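Local coordinates for protein 2,5-dihydroxypyridine 5,6-dioxygenase (Pseudomonas putida KT2440, PDB 7CUP) that uses a non-heme iron centre to cleave the ring of 2,5-dihydroxypyridine with O2, giving N-formylmaleamate in aerobic nicotinate degradation, at residues Ala28-His33 with Tyr55-Pro60; Asp78-Gly83 with Asp99-Leu104. All blocks are in the same frame, centred on the assembly; numbering follows the deposited sequence.

Contact 1 of 2, residues Ala28-His33 with Tyr55-Pro60; sequences AVLKSH and YAVELP
S32 holds OG anti to its backbone N (chi1 -168°), where the hydroxyl donates to L59 O at 2.8 Å, and Y55 folds its ring against A28, CG lying between the backbone N and the carbonyl carbon (chi1 56°). The methyl of A28 sits over one face of that phenol in a CH-pi contact, CB 4.0 Å from the ring centroid and nearest to CZ. The phenol hydroxyl is hydrogen-bonded to A90 O of helix 85-92, the helix that covers this face, with L91 on L30 and V57. Strands 26-31 and 53-58, joined through helix 37-49 in a beta-alpha-beta unit, run parallel as neighbours, A28 beside Y55 through K31 beside E58. V29 N donates to Y55 O and V29 O accepts from V57 N; one step on, K31 N reaches V57 O at 2.8 Å, and K31 O takes L59 N. On the face carrying A28 and Y55, L30 CD1 packs against L59 CG at 3.8 Å and V57 CG1 at 4.1 Å, its chain slanting across that of L59. The other face bears V29 and A56, both against M44 of helix 37-49, and the extended chains of K31 and E58. These two slant past each other, K31 CE 3.9 Å from E58 OE1, while K31 NZ stays 4.3 Å from E58 OE1, too far for a salt bridge. A56 and E58 also pair antiparallel with a strand of the second subunit, carrying the sheet across the interface.

Contact 2 of 2, residues Asp78-Gly83 with Asp99-Leu104; sequences DTALTG and DTMMLL
L81 and L103 meet at about a right angle, branch against branch: L81 CD1 lies 3.6 Å from L103 CD1, and L81 CG rests on L103 CD2 at 4.0 Å. The first leucine belongs to a type I beta turn from T79 to T82, the second to the loop that leaves strand 96-99 of the parallel sheet; the contact thus joins two loops at the C-terminal side of that sheet. Both leucines place CG anti to the carbonyl carbon, beside the backbone N (chi1 -76° and -81°). T79 also stands at about a right angle to L103 but crosses L104 obliquely, its methyl CG2 4.1 Å from L104 CB. Its hydroxyl turns back to its own segment, where OG1 accepts from L81 N at 3.1 Å in an ST turn, while T79 N donates to T82 OG1. An alanine in place of T79 would probably leave L81 N without its hydroxyl acceptor and open a small gap beside L104 CB, where CG2 had packed. A80 points its methyl at M101 CE, 3.8 Å away, at the end of a thioether chain bent at its last torsion (chi3 -88°). L81 also packs on E108 and I112 of helix 107-114, and L103 touches Q109 of that helix. The side chain of L104 is about 7 Å from that of the iron ligand H318. The buried D99 carboxylate gathers the start of the second loop: OD1 accepts from M101 N and M102 N, both from the same face of its plane, and OD2 receives L103 N on its syn lone pair at 2.8 Å.

The contacts follow one another along the chain, both segments of contact 1 preceding those of contact 2, and their centres lie 10 Å apart. Strand 26-31 stands between 53-58 and 96-99 in the five-stranded parallel sheet; it pairs with 53-58 on one side and with 96-99 on the other, and 96-99 runs on into the loop of contact 2. The two contacts touch directly: L30 O and T100 OG1 are 2.7 Å apart in a probable hydrogen bond, L30 CD2 packs on L103 CD1, and P60 O lies against A80 CB. Contact 1 reaches the subunit interface, whereas contact 2 extends toward the iron site, the L104 side chain about 10 Å from the metal.

Contact 1 of 2, residues Ala28-His33 with Tyr55-Pro60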
loop_
_atom_site.group_PDB
_atom_site.type_symbol
_atom_site.label_atom_id
_atom_site.label_comp_id
_atom_site.label_asym_id
_atom_site.label_seq_id
_atom_site.Cartn_x
_atom_site.Cartn_y
_atom_site.Cartn_z
ATOM N N ALA A 28 25.598 -1.729 -0.080
ATOM C CA ALA A 28 24.557 -1.235 0.837
ATOM C C ALA A 28 23.730 -0.184 0.099
ATOM O O ALA A 28 24.310 0.774 -0.463
ATOM C CB ALA A 28 25.200 -0.685 2.082
ATOM N N VAL A 29 22.417 -0.370 0.104
ATOM C CA VAL A 29 21.442 0.608 -0.442
ATOM C C VAL A 29 20.890 1.387 0.750
ATOM O O VAL A 29 20.190 0.792 1.586
ATOM C CB VAL A 29 20.337 -0.038 -1.292
ATOM C CG1 VAL A 29 19.421 1.043 -1.853
ATOM C CG2 VAL A 29 20.923 -0.875 -2.412
ATOM N N LEU A 30 21.316 2.645 0.859
ATOM C CA LEU A 30 20.945 3.563 1.965
ATOM C C LEU A 30 19.654 4.290 1.596
ATOM O O LEU A 30 19.568 4.874 0.481
ATOM C CB LEU A 30 22.071 4.556 2.180
ATOM C CG LEU A 30 21.745 5.627 3.211
ATOM C CD1 LEU A 30 21.434 5.017 4.581
ATOM C CD2 LEU A 30 22.879 6.621 3.274
ATOM N N LYS A 31 18.674 4.232 2.475
ATOM C CA LYS A 31 17.365 4.884 2.209
ATOM C C LYS A 31 16.800 5.481 3.494
ATOM O O LYS A 31 17.273 5.125 4.577
ATOM C CB LYS A 31 16.366 3.871 1.628
ATOM C CG LYS A 31 16.096 2.672 2.517
ATOM C CD LYS A 31 15.030 1.766 1.967
ATOM C CE LYS A 31 14.636 0.671 2.924
ATOM N NZ LYS A 31 13.449 -0.036 2.404
ATOM N N SER A 32 15.789 6.334 3.336
ATOM C CA SER A 32 14.949 6.892 4.426
ATOM C C SER A 32 13.489 6.866 3.963
ATOM O O SER A 32 13.248 6.327 2.896
ATOM C CB SER A 32 15.431 8.283 4.810
ATOM O OG SER A 32 14.816 8.712 6.021
ATOM N N HIS A 33 12.532 7.383 4.741
ATOM C CA HIS A 33 11.087 7.189 4.414
ATOM C C HIS A 33 10.730 7.884 3.085
ATOM O O HIS A 33 9.831 7.432 2.395
ATOM C CB HIS A 33 10.193 7.693 5.542
ATOM C CG HIS A 33 10.055 9.174 5.555
ATOM N ND1 HIS A 33 10.827 9.969 6.390
ATOM C CD2 HIS A 33 9.246 10.007 4.866
ATOM C CE1 HIS A 33 10.494 11.240 6.184
ATOM N NE2 HIS A 33 9.542 11.286 5.250
ATOM N N TYR A 55 22.504 -5.471 1.036
ATOM C CA TYR A 55 21.570 -5.205 2.147
ATOM C C TYR A 55 21.156 -3.744 2.020
ATOM O O TYR A 55 21.911 -2.958 1.386
ATOM C CB TYR A 55 22.213 -5.512 3.505
ATOM C CG TYR A 55 23.509 -4.795 3.799
ATOM C CD1 TYR A 55 24.703 -5.218 3.233
ATOM C CD2 TYR A 55 23.558 -3.695 4.640
ATOM C CE1 TYR A 55 25.901 -4.569 3.501
ATOM C CE2 TYR A 55 24.748 -3.018 4.909
ATOM C CZ TYR A 55 25.925 -3.459 4.332
ATOM O OH TYR A 55 27.109 -2.858 4.613
ATOM N N ALA A 56 19.988 -3.414 2.564
ATOM C CA ALA A 56 19.489 -2.026 2.689
ATOM C C ALA A 56 19.708 -1.543 4.123
ATOM O O ALA A 56 19.626 -2.340 5.093
ATOM C CB ALA A 56 18.035 -1.942 2.270
ATOM N N VAL A 57 20.073 -0.270 4.244
ATOM C CA VAL A 57 20.165 0.474 5.518
ATOM C C VAL A 57 19.151 1.604 5.449
ATOM O O VAL A 57 19.216 2.373 4.485
ATOM C CB VAL A 57 21.583 1.003 5.748
ATOM C CG1 VAL A 57 21.641 1.778 7.045
ATOM C CG2 VAL A 57 22.576 -0.140 5.746
ATOM N N GLU A 58 18.219 1.627 6.396
ATOM C CA GLU A 58 17.217 2.695 6.509
ATOM C C GLU A 58 17.555 3.511 7.745
ATOM O O GLU A 58 17.652 2.947 8.830
ATOM C CB GLU A 58 15.788 2.160 6.563
ATOM C CG GLU A 58 14.809 3.289 6.694
ATOM C CD GLU A 58 13.378 3.005 6.292
ATOM O OE1 GLU A 58 12.983 1.795 6.288
ATOM O OE2 GLU A 58 12.658 4.026 5.999
ATOM N N LEU A 59 17.704 4.804 7.553
ATOM C CA LEU A 59 17.877 5.789 8.642
ATOM C C LEU A 59 16.579 6.582 8.784
ATOM O O LEU A 59 15.949 6.939 7.794
ATOM C CB LEU A 59 19.035 6.716 8.275
ATOM C CG LEU A 59 20.399 6.044 8.111
ATOM C CD1 LEU A 59 21.482 7.062 7.883
ATOM C CD2 LEU A 59 20.728 5.209 9.328
ATOM N N PRO A 60 16.199 6.939 10.021
ATOM C CA PRO A 60 15.199 7.974 10.255
ATOM C C PRO A 60 15.627 9.283 9.584
ATOM O O PRO A 60 16.831 9.618 9.608
ATOM C CB PRO A 60 15.231 8.171 11.790
ATOM C CG PRO A 60 15.857 6.908 12.347
ATOM C CD PRO A 60 16.809 6.449 11.263
#

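Contact 2 of 2, residues Asp78-Gly83 with Asp99-Leu104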
loop_
_atom_site.group_PDB
_atom_site.type_symbol
_atom_site.label_atom_id
_atom_site.label_comp_id
_atom_site.label_asym_id
_atom_site.label_seq_id
_atom_site.Cartn_x
_atom_site.Cartn_y
_atom_site.Cartn_z
ATOM N N ASP A 78 23.894 19.158 10.118
ATOM C CA ASP A 78 23.976 17.763 10.586
ATOM C C ASP A 78 23.176 16.931 9.594
ATOM O O ASP A 78 22.443 17.498 8.752
ATOM C CB ASP A 78 23.500 17.650 12.035
ATOM C CG ASP A 78 24.399 18.394 13.008
ATOM O OD1 ASP A 78 25.476 18.835 12.593
ATOM O OD2 ASP A 78 23.995 18.557 14.164
ATOM N N THR A 79 23.416 15.636 9.632
ATOM C CA THR A 79 22.722 14.620 8.819
ATOM C C THR A 79 22.325 13.476 9.748
ATOM O O THR A 79 22.635 13.524 10.958
ATOM C CB THR A 79 23.587 14.114 7.646
ATOM O OG1 THR A 79 24.561 13.160 8.094
ATOM C CG2 THR A 79 24.300 15.219 6.901
ATOM N N ALA A 80 21.725 12.443 9.179
ATOM C CA ALA A 80 21.248 11.280 9.937
ATOM C C ALA A 80 22.472 10.526 10.454
ATOM O O ALA A 80 22.337 9.777 11.416
ATOM C CB ALA A 80 20.329 10.447 9.083
ATOM N N LEU A 81 23.655 10.792 9.913
ATOM C CA LEU A 81 24.894 10.144 10.406
ATOM C C LEU A 81 25.466 10.866 11.615
ATOM O O LEU A 81 26.308 10.245 12.305
ATOM C CB LEU A 81 25.928 10.086 9.285
ATOM C CG LEU A 81 25.662 9.007 8.244
ATOM C CD1 LEU A 81 26.847 8.913 7.316
ATOM C CD2 LEU A 81 25.367 7.655 8.889
ATOM N N THR A 82 25.069 12.104 11.887
ATOM C CA THR A 82 25.712 12.870 12.988
ATOM C C THR A 82 25.458 12.109 14.291
ATOM O O THR A 82 24.290 11.821 14.541
ATOM C CB THR A 82 25.228 14.319 13.080
ATOM O OG1 THR A 82 25.423 14.870 11.772
ATOM C CG2 THR A 82 25.977 15.105 14.135
ATOM N N GLY A 83 26.513 11.796 15.048
ATOM C CA GLY A 83 26.431 11.097 16.349
ATOM C C GLY A 83 25.918 9.672 16.201
ATOM O O GLY A 83 25.390 9.126 17.188
ATOM N N ASP A 99 23.360 5.715 -2.366
ATOM C CA ASP A 99 22.635 6.659 -1.489
ATOM C C ASP A 99 21.382 7.158 -2.225
ATOM O O ASP A 99 21.495 7.921 -3.190
ATOM C CB ASP A 99 23.626 7.738 -1.052
ATOM C CG ASP A 99 23.007 8.847 -0.236
ATOM O OD1 ASP A 99 21.814 8.695 0.136
ATOM O OD2 ASP A 99 23.708 9.863 -0.037
ATOM N N THR A 100 20.206 6.753 -1.755
ATOM C CA THR A 100 18.889 7.241 -2.234
ATOM C C THR A 100 18.264 8.190 -1.216
ATOM O O THR A 100 17.063 8.471 -1.359
ATOM C CB THR A 100 17.939 6.068 -2.493
ATOM O OG1 THR A 100 17.552 5.446 -1.260
ATOM C CG2 THR A 100 18.556 5.015 -3.378
ATOM N N MET A 101 19.019 8.716 -0.249
ATOM C CA MET A 101 18.453 9.651 0.770
ATOM C C MET A 101 19.214 10.992 0.817
ATOM O O MET A 101 18.709 11.892 1.519
ATOM C CB MET A 101 18.418 9.023 2.169
ATOM C CG MET A 101 19.741 8.977 2.879
ATOM S SD MET A 101 19.569 8.385 4.599
ATOM C CE MET A 101 19.242 9.905 5.463
ATOM N N MET A 102 20.374 11.112 0.149
ATOM C CA MET A 102 21.120 12.389 -0.044
ATOM C C MET A 102 21.825 12.731 1.261
ATOM O O MET A 102 21.404 13.680 1.921
ATOM C CB MET A 102 20.175 13.536 -0.414
ATOM C CG MET A 102 20.345 14.058 -1.800
ATOM S SD MET A 102 21.772 15.114 -1.909
ATOM C CE MET A 102 21.087 16.636 -1.274
ATOM N N LEU A 103 22.804 11.919 1.639
ATOM C CA LEU A 103 23.739 12.215 2.741
ATOM C C LEU A 103 24.563 13.401 2.279
ATOM O O LEU A 103 25.370 13.215 1.368
ATOM C CB LEU A 103 24.693 11.043 2.985
ATOM C CG LEU A 103 24.175 9.885 3.813
ATOM C CD1 LEU A 103 25.323 8.925 4.039
ATOM C CD2 LEU A 103 23.577 10.348 5.134
ATOM N N LEU A 104 24.378 14.555 2.889
ATOM C CA LEU A 104 25.153 15.753 2.513
ATOM C C LEU A 104 26.627 15.504 2.868
ATOM O O LEU A 104 26.893 14.661 3.795
ATOM C CB LEU A 104 24.533 16.942 3.240
ATOM C CG LEU A 104 23.164 17.362 2.719
ATOM C CD1 LEU A 104 22.780 18.711 3.306
ATOM C CD2 LEU A 104 23.138 17.417 1.192
#